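Local coordinates for gene 12 protein (Mycobacterium phage D29, PDB 3HC7) that hydrolyses the mycolic acid–arabinogalactan linkage of the mycobacterial outer envelope, helping holin-triggered lysis to release new phage particles, at residues K3-V9 against I33-I39. Sequence-based numbering, arbitrary orientation.
Sequences KPWLFTV and IYRWQPI
Strands 5-9 and 35-38 pair in parallel as the first beta-alpha-beta unit of an alpha/beta-hydrolase sheet; their crossover runs through helix 22-27, and strand 35-38 is the outermost on this side. The ladder starts where Arg35 N donates to Pro4 O (2.7 Å) and continues with Leu6 N to Arg35 O, Gln37 N to Leu6 O and Ile39 N to Thr8 O. Between the last two, Thr8 N and Gln37 O, 3.6 Å apart, make no hydrogen bond; the Phe7 CA hydrogen is turned to Gln37 O instead.

On the sheet face carrying Trp5, Phe7, Arg35 and Gln37, which helix 50-70 covers, Arg35 folds over the indole of Trp5. Arg35 CB sits 3.6 Å from the centroid of the Trp5 six-membered ring, almost on the ring normal, a CH-pi contact. Bends at chi2 and chi3 then carry the guanidinium back across the indole, where Arg35 CZ lies 3.3 Å from Trp5 NE1; the two planes are inclined by 40°. Arg35 NH1 donates to an in-plane lone pair of Lys3 O and also forms a salt bridge with Asp71, so the group is held at its edge as well as over one face. The extended aliphatic chain of Lys3 runs across Arg35 CG and CD. Further along, Gln37 CB touches both Trp5 CZ3 and Phe7 CD1.

The other face is packed against helix 22-27. There Trp36 has CG anti to its own N (chi1 179°), which sends the indole along the strand to Thr8 while Pro38 CG rests over one ring face, toward its rim. At the end of strand 5-9 the Val9 side chain lies about 9 Å from that of the catalytic Ser82, while Val9 CG2 packs on Ile39 CG1. The polar link on the helix 22-27 side is nearly straight: Trp36 NE1 donates to Thr8 OG1 at 2.8 Å and 177°, with the hydroxyl oxygen in the indole plane.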
loop_
_atom_site.group_PDB
_atom_site.type_symbol
_atom_site.label_atom_id
_atom_site.label_comp_id
_atom_site.label_asym_id
_atom_site.label_seq_id
_atom_site.Cartn_x
_atom_site.Cartn_y
_atom_site.Cartn_z
ATOM N N LYS A 3 -0.757 -22.795 13.167
ATOM C CA LYS A 3 -1.512 -22.107 12.123
ATOM C C LYS A 3 -1.023 -20.663 11.985
ATOM O O LYS A 3 -1.121 -19.884 12.932
ATOM C CB LYS A 3 -3.002 -22.143 12.468
ATOM C CG LYS A 3 -3.950 -21.998 11.287
ATOM C CD LYS A 3 -5.386 -22.330 11.703
ATOM C CE LYS A 3 -6.393 -21.907 10.644
ATOM N NZ LYS A 3 -7.795 -21.978 11.142
ATOM N N PRO A 4 -0.485 -20.306 10.804
ATOM C CA PRO A 4 0.096 -18.974 10.574
ATOM C C PRO A 4 -0.964 -17.877 10.510
ATOM O O PRO A 4 -2.117 -18.143 10.180
ATOM C CB PRO A 4 0.777 -19.101 9.201
ATOM C CG PRO A 4 0.653 -20.541 8.791
ATOM C CD PRO A 4 -0.442 -21.151 9.599
ATOM N N TRP A 5 -0.564 -16.651 10.821
ATOM C CA TRP A 5 -1.474 -15.515 10.770
ATOM C C TRP A 5 -1.370 -14.762 9.457
ATOM O O TRP A 5 -0.282 -14.626 8.893
ATOM C CB TRP A 5 -1.209 -14.556 11.932
ATOM C CG TRP A 5 -1.843 -15.020 13.182
ATOM C CD1 TRP A 5 -1.253 -15.725 14.194
ATOM C CD2 TRP A 5 -3.209 -14.845 13.554
ATOM N NE1 TRP A 5 -2.170 -15.988 15.179
ATOM C CE2 TRP A 5 -3.382 -15.462 14.809
ATOM C CE3 TRP A 5 -4.307 -14.221 12.949
ATOM C CZ2 TRP A 5 -4.608 -15.471 15.471
ATOM C CZ3 TRP A 5 -5.519 -14.228 13.607
ATOM C CH2 TRP A 5 -5.663 -14.853 14.855
ATOM N N LEU A 6 -2.515 -14.273 8.982
ATOM C CA LEU A 6 -2.569 -13.417 7.810
ATOM C C LEU A 6 -3.188 -12.068 8.180
ATOM O O LEU A 6 -4.330 -11.999 8.648
ATOM C CB LEU A 6 -3.371 -14.084 6.686
ATOM C CG LEU A 6 -3.619 -13.235 5.437
ATOM C CD1 LEU A 6 -2.306 -12.823 4.804
ATOM C CD2 LEU A 6 -4.500 -13.977 4.429
ATOM N N PHE A 7 -2.420 -11.001 7.983
ATOM C CA PHE A 7 -2.885 -9.648 8.263
ATOM C C PHE A 7 -3.167 -8.939 6.949
ATOM O O PHE A 7 -2.351 -8.982 6.028
ATOM C CB PHE A 7 -1.838 -8.872 9.067
ATOM C CG PHE A 7 -1.505 -9.503 10.390
ATOM C CD1 PHE A 7 -2.277 -9.242 11.514
ATOM C CD2 PHE A 7 -0.428 -10.369 10.504
ATOM C CE1 PHE A 7 -1.974 -9.826 12.732
ATOM C CE2 PHE A 7 -0.118 -10.961 11.721
ATOM C CZ PHE A 7 -0.891 -10.688 12.834
ATOM N N THR A 8 -4.325 -8.293 6.861
ATOM C CA THR A 8 -4.748 -7.685 5.613
ATOM C C THR A 8 -5.209 -6.252 5.817
ATOM O O THR A 8 -5.884 -5.925 6.799
ATOM C CB THR A 8 -5.890 -8.481 4.942
ATOM O OG1 THR A 8 -6.998 -8.573 5.843
ATOM C CG2 THR A 8 -5.421 -9.878 4.564
ATOM N N VAL A 9 -4.831 -5.403 4.874
ATOM C CA VAL A 9 -5.204 -3.999 4.915
ATOM C C VAL A 9 -5.813 -3.609 3.579
ATOM O O VAL A 9 -5.146 -3.647 2.542
ATOM C CB VAL A 9 -4.005 -3.098 5.230
ATOM C CG1 VAL A 9 -4.468 -1.665 5.484
ATOM C CG2 VAL A 9 -3.259 -3.633 6.442
ATOM N N ILE A 33 -5.645 -22.602 5.776
ATOM C CA ILE A 33 -4.229 -22.741 6.071
ATOM C C ILE A 33 -3.685 -21.562 6.883
ATOM O O ILE A 33 -2.641 -21.674 7.520
ATOM C CB ILE A 33 -3.399 -22.949 4.780
ATOM C CG1 ILE A 33 -2.361 -21.841 4.602
ATOM C CG2 ILE A 33 -4.311 -23.090 3.568
ATOM C CD1 ILE A 33 -1.218 -22.222 3.683
ATOM N N TYR A 34 -4.400 -20.441 6.860
ATOM C CA TYR A 34 -4.024 -19.266 7.640
ATOM C C TYR A 34 -5.155 -18.857 8.577
ATOM O O TYR A 34 -6.328 -19.022 8.248
ATOM C CB TYR A 34 -3.743 -18.075 6.722
ATOM C CG TYR A 34 -2.477 -18.140 5.901
ATOM C CD1 TYR A 34 -2.478 -18.717 4.640
ATOM C CD2 TYR A 34 -1.291 -17.586 6.371
ATOM C CE1 TYR A 34 -1.329 -18.763 3.879
ATOM C CE2 TYR A 34 -0.139 -17.626 5.614
ATOM C CZ TYR A 34 -0.165 -18.215 4.368
ATOM O OH TYR A 34 0.977 -18.259 3.604
ATOM N N ARG A 35 -4.796 -18.314 9.736
ATOM C CA ARG A 35 -5.740 -17.577 10.572
ATOM C C ARG A 35 -5.760 -16.128 10.086
ATOM O O ARG A 35 -4.722 -15.587 9.703
ATOM C CB ARG A 35 -5.311 -17.631 12.035
ATOM C CG ARG A 35 -5.377 -19.022 12.634
ATOM C CD ARG A 35 -4.175 -19.291 13.512
ATOM N NE ARG A 35 -4.381 -18.879 14.894
ATOM C CZ ARG A 35 -3.461 -19.002 15.847
ATOM N NH1 ARG A 35 -2.271 -19.512 15.559
ATOM N NH2 ARG A 35 -3.728 -18.611 17.083
ATOM N N TRP A 36 -6.930 -15.496 10.115
ATOM C CA TRP A 36 -7.102 -14.197 9.476
ATOM C C TRP A 36 -7.445 -13.058 10.437
ATOM O O TRP A 36 -8.431 -13.130 11.174
ATOM C CB TRP A 36 -8.165 -14.301 8.381
ATOM C CG TRP A 36 -8.441 -13.015 7.671
ATOM C CD1 TRP A 36 -7.560 -12.003 7.427
ATOM C CD2 TRP A 36 -9.682 -12.621 7.080
ATOM N NE1 TRP A 36 -8.182 -10.991 6.736
ATOM C CE2 TRP A 36 -9.486 -11.349 6.508
ATOM C CE3 TRP A 36 -10.943 -13.218 6.987
ATOM C CZ2 TRP A 36 -10.507 -10.662 5.849
ATOM C CZ3 TRP A 36 -11.953 -12.537 6.334
ATOM C CH2 TRP A 36 -11.730 -11.273 5.775
ATOM N N GLN A 37 -6.624 -12.008 10.405
ATOM C CA GLN A 37 -6.865 -10.798 11.185
ATOM C C GLN A 37 -6.932 -9.556 10.300
ATOM O O GLN A 37 -5.911 -8.922 10.030
ATOM C CB GLN A 37 -5.772 -10.603 12.233
ATOM C CG GLN A 37 -5.967 -9.354 13.076
ATOM C CD GLN A 37 -7.310 -9.359 13.780
ATOM O OE1 GLN A 37 -7.573 -10.219 14.622
ATOM N NE2 GLN A 37 -8.170 -8.407 13.433
ATOM N N PRO A 38 -8.140 -9.199 9.847
ATOM C CA PRO A 38 -8.327 -7.984 9.051
ATOM C C PRO A 38 -7.987 -6.766 9.893
ATOM O O PRO A 38 -8.286 -6.758 11.087
ATOM C CB PRO A 38 -9.828 -7.993 8.740
ATOM C CG PRO A 38 -10.276 -9.374 8.984
ATOM C CD PRO A 38 -9.403 -9.916 10.066
ATOM N N ILE A 39 -7.367 -5.759 9.289
ATOM C CA ILE A 39 -6.977 -4.565 10.032
ATOM C C ILE A 39 -8.057 -3.478 9.999
ATOM O O ILE A 39 -8.369 -2.928 8.942
ATOM C CB ILE A 39 -5.636 -3.989 9.504
ATOM C CG1 ILE A 39 -4.515 -5.030 9.635
ATOM C CG2 ILE A 39 -5.277 -2.704 10.233
ATOM C CD1 ILE A 39 -4.331 -5.563 11.024
HETATM O O HOH W 1 -8.296 -3.546 6.329
#